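Local coordinates for glucose-6-phosphate dehydrogenase (Trypanosoma cruzi, PDB 5AQ1), which catalyses the NADP-dependent oxidation of glucose 6-phosphate to 6-phosphogluconolactone, the first step of the pentose phosphate pathway, at residues L234-F247 with R372-I384. Numbering follows the deposited sequence.
Sequences LWNSNSIACVQITF and RLLDIRIQFKDEI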
loop_
_atom_site.group_PDB
_atom_site.type_symbol
_atom_site.label_atom_id
_atom_site.label_comp_id
_atom_site.label_asym_id
_atom_site.label_seq_id
_atom_site.Cartn_x
_atom_site.Cartn_y
_atom_site.Cartn_z
ATOM N N LEU B 234 -3.552 5.586 5.482
ATOM C CA LEU B 234 -2.683 5.268 6.614
ATOM C C LEU B 234 -3.318 4.366 7.663
ATOM O O LEU B 234 -2.630 3.932 8.583
ATOM C CB LEU B 234 -2.245 6.558 7.315
ATOM C CG LEU B 234 -1.407 7.545 6.507
ATOM C CD1 LEU B 234 -1.292 8.876 7.236
ATOM C CD2 LEU B 234 -0.034 6.964 6.225
ATOM N N TRP B 235 -4.610 4.074 7.544
ATOM C CA TRP B 235 -5.357 3.538 8.689
ATOM C C TRP B 235 -5.357 2.012 8.787
ATOM O O TRP B 235 -6.409 1.374 8.807
ATOM C CB TRP B 235 -6.789 4.081 8.687
ATOM C CG TRP B 235 -7.291 4.340 10.061
ATOM C CD1 TRP B 235 -7.879 3.442 10.904
ATOM C CD2 TRP B 235 -7.230 5.581 10.773
ATOM N NE1 TRP B 235 -8.199 4.049 12.094
ATOM C CE2 TRP B 235 -7.813 5.363 12.039
ATOM C CE3 TRP B 235 -6.752 6.857 10.461
ATOM C CZ2 TRP B 235 -7.928 6.379 12.997
ATOM C CZ3 TRP B 235 -6.868 7.868 11.414
ATOM C CH2 TRP B 235 -7.452 7.621 12.666
ATOM N N ASN B 236 -4.166 1.429 8.860
ATOM C CA ASN B 236 -4.024 -0.021 8.948
ATOM C C ASN B 236 -2.662 -0.398 9.528
ATOM O O ASN B 236 -1.846 0.478 9.814
ATOM C CB ASN B 236 -4.233 -0.652 7.572
ATOM C CG ASN B 236 -3.258 -0.129 6.543
ATOM O OD1 ASN B 236 -2.056 -0.070 6.795
ATOM N ND2 ASN B 236 -3.765 0.266 5.382
ATOM N N SER B 237 -2.420 -1.697 9.681
ATOM C CA SER B 237 -1.217 -2.187 10.356
ATOM C C SER B 237 0.093 -1.921 9.609
ATOM O O SER B 237 1.169 -2.071 10.192
ATOM C CB SER B 237 -1.342 -3.686 10.636
ATOM O OG SER B 237 -1.205 -4.431 9.446
ATOM N N ASN B 238 0.014 -1.544 8.333
ATOM C CA ASN B 238 1.209 -1.177 7.566
ATOM C C ASN B 238 1.861 0.104 8.064
ATOM O O ASN B 238 3.087 0.224 8.043
ATOM C CB ASN B 238 0.881 -1.009 6.080
ATOM C CG ASN B 238 0.360 -2.286 5.444
ATOM O OD1 ASN B 238 0.536 -3.383 5.979
ATOM N ND2 ASN B 238 -0.265 -2.149 4.280
ATOM N N SER B 239 1.039 1.062 8.489
ATOM C CA SER B 239 1.519 2.370 8.946
ATOM C C SER B 239 1.363 2.594 10.458
ATOM O O SER B 239 2.132 3.358 11.050
ATOM C CB SER B 239 0.785 3.483 8.199
ATOM O OG SER B 239 1.089 3.466 6.817
ATOM N N ILE B 240 0.384 1.933 11.078
ATOM C CA ILE B 240 0.099 2.144 12.500
ATOM C C ILE B 240 0.826 1.113 13.367
ATOM O O ILE B 240 0.718 -0.094 13.142
ATOM C CB ILE B 240 -1.415 2.104 12.790
ATOM C CG1 ILE B 240 -2.108 3.272 12.088
ATOM C CG2 ILE B 240 -1.676 2.170 14.288
ATOM C CD1 ILE B 240 -3.620 3.215 12.126
ATOM N N ALA B 241 1.559 1.617 14.357
ATOM C CA ALA B 241 2.314 0.782 15.287
ATOM C C ALA B 241 1.523 0.484 16.556
ATOM O O ALA B 241 1.633 -0.606 17.110
ATOM C CB ALA B 241 3.623 1.467 15.650
ATOM N N CYS B 242 0.746 1.460 17.021
ATOM C CA CYS B 242 0.028 1.335 18.282
ATOM C C CYS B 242 -1.083 2.381 18.400
ATOM O O CYS B 242 -0.920 3.522 17.962
ATOM C CB CYS B 242 1.006 1.493 19.446
ATOM S SG CYS B 242 0.234 1.365 21.073
ATOM N N VAL B 243 -2.206 1.984 18.997
ATOM C CA VAL B 243 -3.331 2.889 19.249
ATOM C C VAL B 243 -3.636 2.923 20.746
ATOM O O VAL B 243 -3.840 1.876 21.361
ATOM C CB VAL B 243 -4.595 2.450 18.484
ATOM C CG1 VAL B 243 -5.784 3.331 18.845
ATOM C CG2 VAL B 243 -4.346 2.484 16.984
ATOM N N GLN B 244 -3.658 4.123 21.323
ATOM C CA GLN B 244 -3.942 4.295 22.745
ATOM C C GLN B 244 -5.192 5.147 22.942
ATOM O O GLN B 244 -5.322 6.215 22.344
ATOM C CB GLN B 244 -2.757 4.944 23.461
ATOM C CG GLN B 244 -2.817 4.816 24.978
ATOM C CD GLN B 244 -1.743 5.614 25.688
ATOM O OE1 GLN B 244 -0.916 5.058 26.404
ATOM N NE2 GLN B 244 -1.756 6.924 25.496
ATOM N N ILE B 245 -6.106 4.659 23.778
ATOM C CA ILE B 245 -7.315 5.393 24.147
ATOM C C ILE B 245 -7.272 5.620 25.655
ATOM O O ILE B 245 -7.191 4.662 26.430
ATOM C CB ILE B 245 -8.590 4.617 23.754
ATOM C CG1 ILE B 245 -8.610 4.359 22.242
ATOM C CG2 ILE B 245 -9.832 5.398 24.155
ATOM C CD1 ILE B 245 -9.652 3.356 21.791
ATOM N N THR B 246 -7.331 6.887 26.061
ATOM C CA THR B 246 -7.058 7.275 27.446
ATOM C C THR B 246 -8.191 8.075 28.088
ATOM O O THR B 246 -8.701 9.027 27.507
ATOM C CB THR B 246 -5.774 8.113 27.520
ATOM O OG1 THR B 246 -4.684 7.346 26.996
ATOM C CG2 THR B 246 -5.467 8.532 28.953
ATOM N N PHE B 247 -8.553 7.675 29.306
ATOM C CA PHE B 247 -9.541 8.373 30.121
ATOM C C PHE B 247 -8.912 8.648 31.482
ATOM O O PHE B 247 -8.445 7.728 32.150
ATOM C CB PHE B 247 -10.803 7.514 30.260
ATOM C CG PHE B 247 -11.766 7.988 31.313
ATOM C CD1 PHE B 247 -11.640 7.560 32.631
ATOM C CD2 PHE B 247 -12.818 8.835 30.989
ATOM C CE1 PHE B 247 -12.532 7.980 33.607
ATOM C CE2 PHE B 247 -13.712 9.261 31.966
ATOM C CZ PHE B 247 -13.571 8.830 33.272
ATOM N N ARG B 372 -7.664 15.701 34.245
ATOM C CA ARG B 372 -8.835 15.296 33.492
ATOM C C ARG B 372 -8.437 15.236 32.025
ATOM O O ARG B 372 -7.920 16.211 31.481
ATOM C CB ARG B 372 -9.972 16.296 33.691
ATOM C CG ARG B 372 -11.218 15.974 32.879
ATOM C CD ARG B 372 -12.478 16.511 33.543
ATOM N NE ARG B 372 -13.673 16.190 32.764
ATOM C CZ ARG B 372 -14.140 16.907 31.742
ATOM N NH1 ARG B 372 -13.526 18.019 31.340
ATOM N NH2 ARG B 372 -15.240 16.507 31.112
ATOM N N LEU B 373 -8.657 14.088 31.392
ATOM C CA LEU B 373 -8.281 13.909 29.992
ATOM C C LEU B 373 -9.092 12.824 29.310
ATOM O O LEU B 373 -9.383 11.782 29.898
ATOM C CB LEU B 373 -6.796 13.552 29.876
ATOM C CG LEU B 373 -6.243 13.346 28.458
ATOM C CD1 LEU B 373 -6.313 14.633 27.647
ATOM C CD2 LEU B 373 -4.816 12.830 28.512
ATOM N N LEU B 374 -9.464 13.098 28.064
ATOM C CA LEU B 374 -9.947 12.076 27.148
ATOM C C LEU B 374 -9.253 12.314 25.820
ATOM O O LEU B 374 -9.544 13.301 25.137
ATOM C CB LEU B 374 -11.466 12.150 26.972
ATOM C CG LEU B 374 -12.087 11.140 25.999
ATOM C CD1 LEU B 374 -11.934 9.718 26.515
ATOM C CD2 LEU B 374 -13.551 11.468 25.767
ATOM N N ASP B 375 -8.323 11.434 25.458
ATOM C CA ASP B 375 -7.671 11.552 24.155
ATOM C C ASP B 375 -7.440 10.219 23.466
ATOM O O ASP B 375 -7.447 9.151 24.089
ATOM C CB ASP B 375 -6.384 12.408 24.228
ATOM C CG ASP B 375 -5.192 11.689 24.870
ATOM O OD1 ASP B 375 -5.302 10.512 25.273
ATOM O OD2 ASP B 375 -4.118 12.325 24.964
ATOM N N ILE B 376 -7.259 10.316 22.155
ATOM C CA ILE B 376 -6.996 9.181 21.291
ATOM C C ILE B 376 -5.642 9.443 20.652
ATOM O O ILE B 376 -5.407 10.532 20.126
ATOM C CB ILE B 376 -8.077 9.071 20.196
ATOM C CG1 ILE B 376 -9.461 8.880 20.823
ATOM C CG2 ILE B 376 -7.774 7.924 19.239
ATOM C CD1 ILE B 376 -10.597 9.286 19.914
ATOM N N ARG B 377 -4.753 8.458 20.709
ATOM C CA ARG B 377 -3.430 8.594 20.107
ATOM C C ARG B 377 -3.160 7.465 19.116
ATOM O O ARG B 377 -3.044 6.306 19.505
ATOM C CB ARG B 377 -2.357 8.638 21.194
ATOM C CG ARG B 377 -2.339 9.949 21.958
ATOM C CD ARG B 377 -1.593 9.830 23.273
ATOM N NE ARG B 377 -1.609 11.091 24.021
ATOM C CZ ARG B 377 -0.825 12.139 23.772
ATOM N NH1 ARG B 377 0.062 12.113 22.783
ATOM N NH2 ARG B 377 -0.926 13.227 24.520
ATOM N N ILE B 378 -3.076 7.823 17.836
ATOM C CA ILE B 378 -2.710 6.889 16.779
ATOM C C ILE B 378 -1.213 7.044 16.524
ATOM O O ILE B 378 -0.787 7.950 15.800
ATOM C CB ILE B 378 -3.472 7.171 15.463
ATOM C CG1 ILE B 378 -4.974 7.356 15.711
ATOM C CG2 ILE B 378 -3.227 6.054 14.451
ATOM C CD1 ILE B 378 -5.678 6.120 16.226
ATOM N N GLN B 379 -0.416 6.165 17.123
ATOM C CA GLN B 379 1.037 6.227 16.993
ATOM C C GLN B 379 1.518 5.395 15.806
ATOM O O GLN B 379 1.387 4.171 15.801
ATOM C CB GLN B 379 1.699 5.750 18.284
ATOM C CG GLN B 379 3.211 5.870 18.294
ATOM C CD GLN B 379 3.792 5.696 19.683
ATOM O OE1 GLN B 379 4.266 4.619 20.038
ATOM N NE2 GLN B 379 3.749 6.753 20.482
ATOM N N PHE B 380 2.083 6.075 14.810
ATOM C CA PHE B 380 2.572 5.422 13.599
ATOM C C PHE B 380 3.957 4.810 13.801
ATOM O O PHE B 380 4.635 5.064 14.800
ATOM C CB PHE B 380 2.589 6.408 12.424
ATOM C CG PHE B 380 1.238 6.983 12.102
ATOM C CD1 PHE B 380 0.317 6.259 11.359
ATOM C CD2 PHE B 380 0.877 8.242 12.564
ATOM C CE1 PHE B 380 -0.935 6.781 11.069
ATOM C CE2 PHE B 380 -0.374 8.769 12.277
ATOM C CZ PHE B 380 -1.280 8.038 11.526
ATOM N N LYS B 381 4.352 3.981 12.844
ATOM C CA LYS B 381 5.650 3.319 12.879
ATOM C C LYS B 381 6.782 4.305 12.649
ATOM O O LYS B 381 6.591 5.377 12.083
ATOM C CB LYS B 381 5.717 2.226 11.813
ATOM C CG LYS B 381 4.875 1.005 12.116
ATOM C CD LYS B 381 4.743 0.135 10.881
ATOM C CE LYS B 381 4.544 -1.323 11.241
ATOM N NZ LYS B 381 4.111 -2.113 10.060
ATOM N N ASP B 382 7.970 3.913 13.082
ATOM C CA ASP B 382 9.172 4.692 12.836
ATOM C C ASP B 382 9.530 4.671 11.361
ATOM O O ASP B 382 9.444 3.631 10.707
ATOM C CB ASP B 382 10.345 4.121 13.628
ATOM C CG ASP B 382 10.214 4.359 15.101
ATOM O OD1 ASP B 382 10.528 5.487 15.548
ATOM O OD2 ASP B 382 9.807 3.413 15.805
ATOM N N GLU B 383 9.922 5.829 10.843
ATOM C CA GLU B 383 10.644 5.884 9.587
ATOM C C GLU B 383 12.116 5.697 9.965
ATOM O O GLU B 383 12.751 6.601 10.518
ATOM C CB GLU B 383 10.387 7.208 8.867
ATOM C CG GLU B 383 10.736 7.185 7.388
ATOM C CD GLU B 383 9.850 6.262 6.556
ATOM O OE1 GLU B 383 8.720 5.934 6.985
ATOM O OE2 GLU B 383 10.289 5.873 5.452
ATOM N N ILE B 384 12.634 4.497 9.701
ATOM C CA ILE B 384 13.951 4.089 10.197
ATOM C C ILE B 384 15.087 4.845 9.515
ATOM O O ILE B 384 16.033 5.262 10.180
ATOM C CB ILE B 384 14.165 2.562 10.058
ATOM C CG1 ILE B 384 13.137 1.804 10.912
ATOM C CG2 ILE B 384 15.583 2.169 10.477
ATOM C CD1 ILE B 384 12.956 0.350 10.525
HETATM O O HOH W 1 -4.371 7.990 24.433
#
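Ile378 sits among three side chains of 234-247. Its CD1 lies beside Val243 CG1 at 3.8 Å, the two side chains pointing the same way. Trp235 crosses Ile378 at about a right angle, with Trp235 CH2 3.9 Å from Ile378 CG1. Ile378 CG2, anti to the backbone N, meets Ile240 CD1 at 3.7 Å. The Phe380 ring takes Ile240 CG1 and Leu234 CB at its CE1 corner, and Val230 of a second subunit also packs on it. On the sheet face opposite Val243 and Ile378, Gln244 and Arg377 run side by side, amide and guanidinium planes 88° apart. Within its own strand Arg377 NE forms a salt bridge with Asp375 OD2, met from above the carboxylate plane, while NH1 forms another with Glu395. A water links Asp375 OD1, Thr246 OG1 and Gln244 NE2; Arg364 also bonds Thr246 OG1. The extended Lys381 chain reaches back to the Asx turn at Asn236 to Asn238, where NZ donates to Ser237 O (2.9 Å) in the carbonyl plane. Ala241 N and Cys242 N both donate to Gln379 O, at 2.9 and 3.0 Å, forming a classic beta bulge. These are neighbouring antiparallel strands of the large mixed sheet in the C-terminal domain of glucose-6-phosphate dehydrogenases, with Phe247 ending near the bound sugar phosphate.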